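Long-range contacts in synaptic vesicle glycoprotein 2C (Homo sapiens, PDB 5JLV), which is a synaptic vesicle membrane glycoprotein of incompletely understood function whose luminal domain serves as a neuronal receptor for botulinum neurotoxin A: residues N30-F35 against R51-K56; V60-S65 against T80-C85; F67-F72 against F87-F92. All blocks are in the same frame, centred on the assembly; numbering follows the deposited sequence.

Contact 1. Residues N30-F35 against R51-K56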
loop_
_atom_site.group_PDB
_atom_site.type_symbol
_atom_site.label_atom_id
_atom_site.label_comp_id
_atom_site.label_asym_id
_atom_site.label_seq_id
_atom_site.Cartn_x
_atom_site.Cartn_y
_atom_site.Cartn_z
ATOM N N ASN C 30 3.105 -29.517 -10.035
ATOM C CA ASN C 30 2.298 -29.304 -11.240
ATOM C C ASN C 30 1.282 -30.425 -11.483
ATOM O O ASN C 30 1.228 -31.011 -12.573
ATOM C CB ASN C 30 3.211 -29.119 -12.471
ATOM C CG ASN C 30 2.535 -28.363 -13.602
ATOM O OD1 ASN C 30 1.312 -28.222 -13.638
ATOM N ND2 ASN C 30 3.332 -27.882 -14.544
ATOM N N PHE C 31 0.490 -30.728 -10.460
ATOM C CA PHE C 31 -0.513 -31.779 -10.564
ATOM C C PHE C 31 -1.893 -31.225 -10.292
ATOM O O PHE C 31 -2.048 -30.157 -9.669
ATOM C CB PHE C 31 -0.201 -32.949 -9.613
ATOM C CG PHE C 31 -0.171 -32.565 -8.158
ATOM C CD1 PHE C 31 1.021 -32.184 -7.550
ATOM C CD2 PHE C 31 -1.336 -32.592 -7.386
ATOM C CE1 PHE C 31 1.051 -31.827 -6.215
ATOM C CE2 PHE C 31 -1.308 -32.233 -6.044
ATOM C CZ PHE C 31 -0.113 -31.852 -5.458
ATOM N N THR C 32 -2.894 -31.940 -10.778
ATOM C CA THR C 32 -4.262 -31.631 -10.478
ATOM C C THR C 32 -4.908 -32.872 -9.919
ATOM O O THR C 32 -4.857 -33.930 -10.533
ATOM C CB THR C 32 -5.015 -31.141 -11.730
ATOM O OG1 THR C 32 -4.454 -29.894 -12.150
ATOM C CG2 THR C 32 -6.502 -30.941 -11.433
ATOM N N ILE C 33 -5.466 -32.750 -8.721
ATOM C CA ILE C 33 -6.340 -33.774 -8.177
ATOM C C ILE C 33 -7.761 -33.213 -8.129
ATOM O O ILE C 33 -7.985 -32.087 -7.665
ATOM C CB ILE C 33 -5.871 -34.260 -6.784
ATOM C CG1 ILE C 33 -4.575 -35.073 -6.921
ATOM C CG2 ILE C 33 -6.939 -35.123 -6.125
ATOM C CD1 ILE C 33 -3.726 -35.104 -5.666
ATOM N N ASN C 34 -8.705 -33.974 -8.668
ATOM C CA ASN C 34 -10.109 -33.574 -8.662
ATOM C C ASN C 34 -11.040 -34.752 -8.370
ATOM O O ASN C 34 -12.184 -34.791 -8.833
ATOM C CB ASN C 34 -10.481 -32.863 -9.979
ATOM C CG ASN C 34 -10.431 -33.784 -11.186
ATOM O OD1 ASN C 34 -9.893 -34.889 -11.121
ATOM N ND2 ASN C 34 -10.997 -33.329 -12.296
ATOM N N PHE C 35 -10.528 -35.703 -7.592
ATOM C CA PHE C 35 -11.253 -36.922 -7.231
ATOM C C PHE C 35 -11.160 -37.158 -5.727
ATOM O O PHE C 35 -10.268 -36.615 -5.061
ATOM C CB PHE C 35 -10.689 -38.139 -7.990
ATOM C CG PHE C 35 -9.182 -38.157 -8.090
ATOM C CD1 PHE C 35 -8.533 -37.608 -9.207
ATOM C CD2 PHE C 35 -8.407 -38.729 -7.083
ATOM C CE1 PHE C 35 -7.147 -37.622 -9.306
ATOM C CE2 PHE C 35 -7.017 -38.745 -7.183
ATOM C CZ PHE C 35 -6.389 -38.192 -8.294
ATOM N N ARG C 51 -2.940 -28.442 -7.442
ATOM C CA ARG C 51 -4.311 -27.993 -7.536
ATOM C C ARG C 51 -5.266 -29.085 -7.068
ATOM O O ARG C 51 -5.401 -30.135 -7.701
ATOM C CB ARG C 51 -4.625 -27.540 -8.963
ATOM C CG ARG C 51 -3.874 -26.270 -9.348
ATOM C CD ARG C 51 -3.881 -26.002 -10.843
ATOM N NE ARG C 51 -5.229 -25.947 -11.405
ATOM C CZ ARG C 51 -6.132 -25.005 -11.130
ATOM N NH1 ARG C 51 -5.852 -24.025 -10.274
ATOM N NH2 ARG C 51 -7.324 -25.051 -11.715
ATOM N N PHE C 52 -5.882 -28.840 -5.922
ATOM C CA PHE C 52 -6.912 -29.700 -5.389
ATOM C C PHE C 52 -8.249 -29.037 -5.688
ATOM O O PHE C 52 -8.655 -28.085 -4.998
ATOM C CB PHE C 52 -6.702 -29.876 -3.879
ATOM C CG PHE C 52 -5.311 -30.358 -3.506
ATOM C CD1 PHE C 52 -4.249 -29.458 -3.374
ATOM C CD2 PHE C 52 -5.065 -31.707 -3.288
ATOM C CE1 PHE C 52 -2.974 -29.899 -3.028
ATOM C CE2 PHE C 52 -3.794 -32.153 -2.943
ATOM C CZ PHE C 52 -2.752 -31.245 -2.809
ATOM N N ILE C 53 -8.907 -29.510 -6.750
ATOM C CA ILE C 53 -10.101 -28.862 -7.307
ATOM C C ILE C 53 -11.317 -29.783 -7.195
ATOM O O ILE C 53 -11.390 -30.808 -7.878
ATOM C CB ILE C 53 -9.914 -28.491 -8.810
ATOM C CG1 ILE C 53 -8.538 -27.850 -9.083
ATOM C CG2 ILE C 53 -11.063 -27.620 -9.304
ATOM C CD1 ILE C 53 -8.382 -26.416 -8.600
ATOM N N GLY C 54 -12.271 -29.416 -6.340
ATOM C CA GLY C 54 -13.495 -30.214 -6.160
ATOM C C GLY C 54 -13.261 -31.533 -5.449
ATOM O O GLY C 54 -14.033 -32.474 -5.600
ATOM N N VAL C 55 -12.193 -31.595 -4.666
ATOM C CA VAL C 55 -11.802 -32.809 -3.982
ATOM C C VAL C 55 -12.615 -32.997 -2.702
ATOM O O VAL C 55 -12.884 -32.033 -1.977
ATOM C CB VAL C 55 -10.296 -32.777 -3.645
ATOM C CG1 VAL C 55 -9.880 -33.982 -2.812
ATOM C CG2 VAL C 55 -9.474 -32.694 -4.922
ATOM N N LYS C 56 -13.019 -34.235 -2.441
ATOM C CA LYS C 56 -13.505 -34.612 -1.118
ATOM C C LYS C 56 -12.424 -35.392 -0.367
ATOM O O LYS C 56 -12.021 -36.478 -0.793
ATOM C CB LYS C 56 -14.802 -35.425 -1.216
ATOM C CG LYS C 56 -15.969 -34.653 -1.819
ATOM C CD LYS C 56 -17.285 -35.410 -1.698
ATOM C CE LYS C 56 -17.424 -36.455 -2.786
ATOM N NZ LYS C 56 -18.810 -36.995 -2.844
HETATM O O HOH W 1 -6.170 -28.213 -12.681
#
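Phe31, Ile33, Arg51 and Ile53 share three backbone hydrogen bonds: Arg51 N to Phe31 O (2.9 Å), Ile33 N to Arg51 O (2.8 Å) and Ile53 N to Ile33 O (2.9 Å). They form the parallel ladder joining two successive coils of the right-handed beta-helix near its N-terminal end. On the solvent side Thr32 and Arg51 lie side by side, linked through a water. The arginine chain bends at chi3 (56°), setting NE where it donates to this water at 2.8 Å; the water sits at the edge of the guanidinium, in its plane, and also bonds Thr32 OG1. Ile53 CD1 lies over one guanidinium face, toward its rim.

The other side of the ladder is apolar. Phe31 holds CG in the crowded position between backbone N and carbonyl carbon (chi1 61°) and forms an offset edge-to-face pair with Phe52, the planes 85° apart and Phe31 CE2 3.7 Å from Phe52 CZ. Phe52 in turn stacks on Phe72 of the next coil. Ile33 CD1 packs beside Phe52 CE2, while Ile33 CG2 meets Val55 CG2 at 3.7 Å and sits over the centre of the Phe35 ring, 3.7 Å above its plane.

Contact 2. Residues V60-S65 against T80-C85. With NAG (2-acetamido-2-deoxy-beta-D-glucopyranose), chain M.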
loop_
_atom_site.group_PDB
_atom_site.type_symbol
_atom_site.label_atom_id
_atom_site.label_comp_id
_atom_site.label_asym_id
_atom_site.label_seq_id
_atom_site.Cartn_x
_atom_site.Cartn_y
_atom_site.Cartn_z
ATOM N N VAL C 60 -8.150 -38.187 5.846
ATOM C CA VAL C 60 -6.853 -37.964 5.243
ATOM C C VAL C 60 -6.058 -37.118 6.212
ATOM O O VAL C 60 -6.557 -36.103 6.700
ATOM C CB VAL C 60 -6.977 -37.233 3.881
ATOM C CG1 VAL C 60 -5.607 -36.770 3.376
ATOM C CG2 VAL C 60 -7.646 -38.129 2.845
ATOM N N THR C 61 -4.839 -37.553 6.519
ATOM C CA THR C 61 -3.905 -36.715 7.257
ATOM C C THR C 61 -2.653 -36.413 6.429
ATOM O O THR C 61 -2.041 -37.318 5.861
ATOM C CB THR C 61 -3.509 -37.343 8.605
ATOM O OG1 THR C 61 -4.674 -37.442 9.429
ATOM C CG2 THR C 61 -2.475 -36.483 9.321
ATOM N N PHE C 62 -2.316 -35.130 6.347
ATOM C CA PHE C 62 -1.006 -34.688 5.900
ATOM C C PHE C 62 -0.203 -34.318 7.138
ATOM O O PHE C 62 -0.697 -33.599 8.004
ATOM C CB PHE C 62 -1.139 -33.452 4.999
ATOM C CG PHE C 62 -1.774 -33.728 3.668
ATOM C CD1 PHE C 62 -3.150 -33.622 3.502
ATOM C CD2 PHE C 62 -0.991 -34.057 2.564
ATOM C CE1 PHE C 62 -3.735 -33.864 2.271
ATOM C CE2 PHE C 62 -1.574 -34.301 1.328
ATOM C CZ PHE C 62 -2.952 -34.209 1.184
ATOM N N LYS C 63 1.028 -34.789 7.223
ATOM C CA LYS C 63 1.865 -34.497 8.376
ATOM C C LYS C 63 3.274 -34.105 7.938
ATOM O O LYS C 63 3.834 -34.715 7.021
ATOM C CB LYS C 63 1.868 -35.699 9.330
ATOM C CG LYS C 63 2.877 -35.648 10.460
ATOM C CD LYS C 63 2.712 -36.851 11.399
ATOM C CE LYS C 63 2.290 -38.111 10.644
ATOM N NZ LYS C 63 2.614 -39.365 11.377
ATOM N N ASP C 64 3.829 -33.068 8.577
ATOM C CA ASP C 64 5.193 -32.573 8.292
ATOM C C ASP C 64 5.389 -32.250 6.810
ATOM O O ASP C 64 6.411 -32.580 6.230
ATOM C CB ASP C 64 6.275 -33.577 8.749
ATOM C CG ASP C 64 6.154 -33.956 10.212
ATOM O OD1 ASP C 64 5.733 -33.117 11.029
ATOM O OD2 ASP C 64 6.496 -35.106 10.550
ATOM N N SER C 65 4.392 -31.620 6.207
ATOM C CA SER C 65 4.397 -31.396 4.779
ATOM C C SER C 65 4.443 -29.922 4.465
ATOM O O SER C 65 4.065 -29.088 5.294
ATOM C CB SER C 65 3.173 -32.048 4.132
ATOM O OG SER C 65 3.284 -33.462 4.184
ATOM N N THR C 80 -10.318 -34.865 8.463
ATOM C CA THR C 80 -9.133 -34.500 7.711
ATOM C C THR C 80 -8.291 -33.492 8.490
ATOM O O THR C 80 -8.807 -32.496 9.004
ATOM C CB THR C 80 -9.511 -33.967 6.319
ATOM O OG1 THR C 80 -10.139 -35.022 5.561
ATOM C CG2 THR C 80 -8.285 -33.479 5.580
ATOM N N TYR C 81 -6.996 -33.765 8.586
ATOM C CA TYR C 81 -6.092 -32.903 9.344
ATOM C C TYR C 81 -4.781 -32.640 8.618
ATOM O O TYR C 81 -4.210 -33.534 7.986
ATOM C CB TYR C 81 -5.750 -33.537 10.670
ATOM C CG TYR C 81 -6.865 -33.614 11.685
ATOM C CD1 TYR C 81 -7.154 -32.527 12.511
ATOM C CD2 TYR C 81 -7.573 -34.798 11.878
ATOM C CE1 TYR C 81 -8.146 -32.607 13.480
ATOM C CE2 TYR C 81 -8.563 -34.886 12.837
ATOM C CZ TYR C 81 -8.845 -33.788 13.637
ATOM O OH TYR C 81 -9.816 -33.874 14.612
ATOM N N PHE C 82 -4.300 -31.410 8.760
ATOM C CA PHE C 82 -2.953 -31.034 8.393
ATOM C C PHE C 82 -2.184 -30.783 9.680
ATOM O O PHE C 82 -2.464 -29.816 10.386
ATOM C CB PHE C 82 -2.988 -29.758 7.551
ATOM C CG PHE C 82 -3.771 -29.892 6.280
ATOM C CD1 PHE C 82 -5.147 -29.654 6.263
ATOM C CD2 PHE C 82 -3.134 -30.224 5.092
ATOM C CE1 PHE C 82 -5.873 -29.778 5.082
ATOM C CE2 PHE C 82 -3.855 -30.339 3.902
ATOM C CZ PHE C 82 -5.220 -30.126 3.902
ATOM N N LYS C 83 -1.232 -31.665 9.987
ATOM C CA LYS C 83 -0.462 -31.609 11.236
ATOM C C LYS C 83 0.987 -31.193 10.981
ATOM O O LYS C 83 1.706 -31.862 10.228
ATOM C CB LYS C 83 -0.490 -32.970 11.940
ATOM C CG LYS C 83 -1.888 -33.472 12.281
ATOM C CD LYS C 83 -1.866 -34.837 12.971
ATOM C CE LYS C 83 -3.259 -35.465 13.003
ATOM N NZ LYS C 83 -3.318 -36.739 13.775
ATOM N N ASN C 84 1.409 -30.087 11.600
ATOM C CA ASN C 84 2.779 -29.575 11.442
ATOM C C ASN C 84 3.110 -29.314 9.969
ATOM O O ASN C 84 4.199 -29.628 9.486
ATOM C CB ASN C 84 3.796 -30.543 12.075
ATOM C CG ASN C 84 5.156 -29.909 12.300
ATOM O OD1 ASN C 84 5.273 -28.702 12.514
ATOM N ND2 ASN C 84 6.196 -30.733 12.262
ATOM N N CYS C 85 2.144 -28.755 9.255
ATOM C CA CYS C 85 2.336 -28.423 7.863
ATOM C C CYS C 85 2.625 -26.940 7.693
ATOM O O CYS C 85 2.198 -26.122 8.509
ATOM C CB CYS C 85 1.126 -28.874 7.033
ATOM S SG CYS C 85 1.013 -30.693 6.911
HETATM C C1 NAG M . 7.580 -30.451 12.459
HETATM C C2 NAG M . 8.058 -31.058 13.772
HETATM C C3 NAG M . 9.483 -30.618 14.089
HETATM C C4 NAG M . 10.397 -30.819 12.886
HETATM C C5 NAG M . 9.778 -30.227 11.625
HETATM C C6 NAG M . 10.656 -30.495 10.409
HETATM C C7 NAG M . 6.443 -31.574 15.506
HETATM C C8 NAG M . 5.707 -31.064 16.710
HETATM N N2 NAG M . 7.168 -30.674 14.851
HETATM O O3 NAG M . 9.980 -31.376 15.198
HETATM O O4 NAG M . 11.660 -30.193 13.137
HETATM O O5 NAG M . 8.488 -30.797 11.416
HETATM O O6 NAG M . 9.838 -30.569 9.236
HETATM O O7 NAG M . 6.379 -32.740 15.153
#
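Phe62 and Phe82 form the tight inner half of this contact, between corresponding strands of two coils of the pentapeptide-repeat beta-helix. Their rings point the same way with planes only 4° apart, but they are slid so far that they barely overlap: the centroids are 5.2 Å apart, and the closest touch is Phe62 CD1 to Phe82 CE2 at 3.4 Å. Cys85 SG adds to the buried side, packing against Phe62 CB and accepting a weak hydrogen bond from Ser65 N (3.6 Å). Between the two halves runs a regular parallel ladder, including Lys83 N to Phe62 O at 2.8 Å and ending with Asp64 N to Lys83 O.

The outward side is looser. Thr61 CG2 touches the aliphatic end of the extended Lys83 chain (CE 3.9 Å away), and the like-charged Lys63 NZ and Lys83 NZ stay 6.9 Å apart. At the corner, where Asp64 and Asn84 both take left-handed backbone angles, the coils are joined by side chains. Asn84 has CG anti to its backbone N (chi1 -164°), and Asn84 ND2 is covalently bonded to NAG C1 (1.4 Å). The single N-H left on this glycosylated amide approaches Asp64 OD1 from the anti side, tilted well out of the carboxylate plane (Asn84 ND2 to Asp64 OD1 2.7 Å). Carboxylate and amide planes stand 89° apart. This one bond probably helps fix the orientation of the amide at the root of the glycan.

Strand 40-43 flanks strand 60-63 and strand 102-103 flanks strand 81-83. Ser105 OG hydrogen-bonds Phe82 O and Cys85 N, and Phe67 and Phe87 of the adjoining sheet meet the Phe62 and Phe82 rings edge-to-face.

Contact 3. Residues F67-F72 against F87-F92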
loop_
_atom_site.group_PDB
_atom_site.type_symbol
_atom_site.label_atom_id
_atom_site.label_comp_id
_atom_site.label_asym_id
_atom_site.label_seq_id
_atom_site.Cartn_x
_atom_site.Cartn_y
_atom_site.Cartn_z
ATOM N N PHE C 67 3.289 -27.067 1.523
ATOM C CA PHE C 67 2.492 -26.747 0.342
ATOM C C PHE C 67 2.916 -25.376 -0.169
ATOM O O PHE C 67 2.692 -24.359 0.506
ATOM C CB PHE C 67 0.986 -26.758 0.669
ATOM C CG PHE C 67 0.468 -28.092 1.131
ATOM C CD1 PHE C 67 0.624 -28.498 2.458
ATOM C CD2 PHE C 67 -0.205 -28.938 0.248
ATOM C CE1 PHE C 67 0.141 -29.729 2.888
ATOM C CE2 PHE C 67 -0.682 -30.176 0.669
ATOM C CZ PHE C 67 -0.512 -30.569 1.994
ATOM N N LYS C 68 3.549 -25.353 -1.346
ATOM C CA LYS C 68 3.978 -24.097 -1.988
ATOM C C LYS C 68 3.161 -23.770 -3.252
ATOM O O LYS C 68 3.101 -24.576 -4.179
ATOM C CB LYS C 68 5.475 -24.139 -2.335
ATOM C CG LYS C 68 6.069 -22.757 -2.607
ATOM C CD LYS C 68 7.517 -22.816 -3.099
ATOM C CE LYS C 68 8.523 -22.760 -1.951
ATOM N NZ LYS C 68 8.470 -23.968 -1.070
ATOM N N SER C 69 2.560 -22.572 -3.280
ATOM C CA SER C 69 1.784 -22.094 -4.441
ATOM C C SER C 69 0.711 -23.085 -4.852
ATOM O O SER C 69 0.483 -23.297 -6.039
ATOM C CB SER C 69 2.696 -21.791 -5.639
ATOM O OG SER C 69 3.697 -20.885 -5.265
ATOM N N CYS C 70 0.076 -23.709 -3.865
ATOM C CA CYS C 70 -1.002 -24.629 -4.145
ATOM C C CYS C 70 -2.317 -23.880 -4.181
ATOM O O CYS C 70 -2.395 -22.725 -3.731
ATOM C CB CYS C 70 -1.021 -25.761 -3.129
ATOM S SG CYS C 70 0.399 -26.879 -3.311
ATOM N N THR C 71 -3.323 -24.510 -4.784
ATOM C CA THR C 71 -4.694 -24.010 -4.793
ATOM C C THR C 71 -5.609 -25.121 -4.295
ATOM O O THR C 71 -5.597 -26.237 -4.837
ATOM C CB THR C 71 -5.138 -23.596 -6.214
ATOM O OG1 THR C 71 -4.279 -22.567 -6.712
ATOM C CG2 THR C 71 -6.584 -23.089 -6.220
ATOM N N PHE C 72 -6.363 -24.829 -3.240
ATOM C CA PHE C 72 -7.459 -25.686 -2.797
ATOM C C PHE C 72 -8.751 -24.981 -3.170
ATOM O O PHE C 72 -9.004 -23.858 -2.715
ATOM C CB PHE C 72 -7.400 -25.913 -1.284
ATOM C CG PHE C 72 -6.234 -26.767 -0.828
ATOM C CD1 PHE C 72 -4.961 -26.204 -0.634
ATOM C CD2 PHE C 72 -6.406 -28.123 -0.568
ATOM C CE1 PHE C 72 -3.894 -26.990 -0.199
ATOM C CE2 PHE C 72 -5.337 -28.910 -0.133
ATOM C CZ PHE C 72 -4.085 -28.345 0.050
ATOM N N PHE C 87 2.201 -23.847 4.886
ATOM C CA PHE C 87 1.564 -23.418 3.648
ATOM C C PHE C 87 2.142 -22.075 3.237
ATOM O O PHE C 87 2.151 -21.121 4.036
ATOM C CB PHE C 87 0.058 -23.289 3.840
ATOM C CG PHE C 87 -0.602 -24.546 4.298
ATOM C CD1 PHE C 87 -0.713 -24.832 5.654
ATOM C CD2 PHE C 87 -1.134 -25.437 3.374
ATOM C CE1 PHE C 87 -1.334 -25.992 6.083
ATOM C CE2 PHE C 87 -1.751 -26.609 3.790
ATOM C CZ PHE C 87 -1.850 -26.886 5.149
ATOM N N ILE C 88 2.625 -22.018 1.996
ATOM C CA ILE C 88 3.306 -20.841 1.447
ATOM C C ILE C 88 2.622 -20.407 0.153
ATOM O O ILE C 88 2.416 -21.230 -0.737
ATOM C CB ILE C 88 4.793 -21.147 1.142
ATOM C CG1 ILE C 88 5.556 -21.476 2.442
ATOM C CG2 ILE C 88 5.458 -19.977 0.402
ATOM C CD1 ILE C 88 6.747 -22.385 2.237
ATOM N N ASP C 89 2.295 -19.116 0.042
ATOM C CA ASP C 89 1.690 -18.553 -1.185
ATOM C C ASP C 89 0.522 -19.417 -1.717
ATOM O O ASP C 89 0.387 -19.631 -2.928
ATOM C CB ASP C 89 2.747 -18.390 -2.299
ATOM C CG ASP C 89 3.902 -17.452 -1.915
ATOM O OD1 ASP C 89 3.872 -16.788 -0.846
ATOM O OD2 ASP C 89 4.856 -17.372 -2.713
ATOM N N THR C 90 -0.289 -19.940 -0.807
ATOM C CA THR C 90 -1.304 -20.922 -1.160
ATOM C C THR C 90 -2.678 -20.277 -1.033
ATOM O O THR C 90 -2.892 -19.396 -0.187
ATOM C CB THR C 90 -1.150 -22.206 -0.307
ATOM O OG1 THR C 90 0.012 -22.917 -0.738
ATOM C CG2 THR C 90 -2.379 -23.141 -0.409
ATOM N N VAL C 91 -3.590 -20.680 -1.911
ATOM C CA VAL C 91 -4.931 -20.105 -1.958
ATOM C C VAL C 91 -5.951 -21.155 -1.541
ATOM O O VAL C 91 -5.928 -22.296 -2.029
ATOM C CB VAL C 91 -5.256 -19.580 -3.364
ATOM C CG1 VAL C 91 -6.702 -19.092 -3.450
ATOM C CG2 VAL C 91 -4.272 -18.478 -3.748
ATOM N N PHE C 92 -6.820 -20.772 -0.611
ATOM C CA PHE C 92 -7.923 -21.607 -0.185
ATOM C C PHE C 92 -9.225 -20.929 -0.611
ATOM O O PHE C 92 -9.689 -19.967 0.024
ATOM C CB PHE C 92 -7.877 -21.816 1.329
ATOM C CG PHE C 92 -6.575 -22.414 1.822
ATOM C CD1 PHE C 92 -5.527 -21.594 2.243
ATOM C CD2 PHE C 92 -6.400 -23.791 1.866
ATOM C CE1 PHE C 92 -4.329 -22.147 2.700
ATOM C CE2 PHE C 92 -5.203 -24.348 2.327
ATOM C CZ PHE C 92 -4.170 -23.523 2.733
#
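Phe67 and Phe72 lie alongside Phe87 and Phe92 in a buried coil-to-coil contact of the right-handed beta-helix, wrapping one corner from strands 66-68 and 86-88 to strands 71-73 and 91-93. Each ring pair is nearly parallel but slid apart: Phe67 CD1 is 3.3 Å from Phe87 CE2 (planes 12° apart), and Phe72 CD1 is 3.5 Å from Phe92 CE2 (planes 15° apart). Within each coil the rings also meet, Phe67 CE2 lying at the edge of Phe72 and Phe87 CD2 at the edge of Phe92.

The corner, at Ser69 and Asp89, is tied by Thr90. Its OG1, beside its own backbone N (chi1 -72°), accepts from Cys70 N (3.2 Å) and donates to Ile88 O (2.9 Å) from above the carbonyl plane; Ile88 O also takes Ser69 N (2.9 Å). Outside, Lys68 runs alongside Ile88 and forms a salt bridge with Glu46. A glycan touches Ile88 and Asp89. Basic side chains of another protein hydrogen-bond Cys70 O and Asp89 O, consistent with toxin recognition through backbone carbonyls. Thr90 CG2, anti to its backbone N, lies at the edge of the Phe72 ring, 4.0 Å from Phe72 CD1.

In the fold
All three contacts join coils of one beta-helix by parallel ladders, yet they differ in burial. Contact 3 is buried, whereas contacts 1 and 2 each keep a solvent side and lie on opposite sides of the chain's centre, with centres about 17 Å apart. Contacts 1 and 3 share a sheet, Phe52 N reaching Thr71 O. Contacts 2 and 3 alternate along the chain and pack against each other through a common phenylalanine interior. Near the N-terminal end, contact 1 replaces the near-parallel ring pairs of the others with an edge-to-face pair. Corner chemistry also changes: a glycosylated amide and carboxylate in contact 2, a threonine hydroxyl in contact 3.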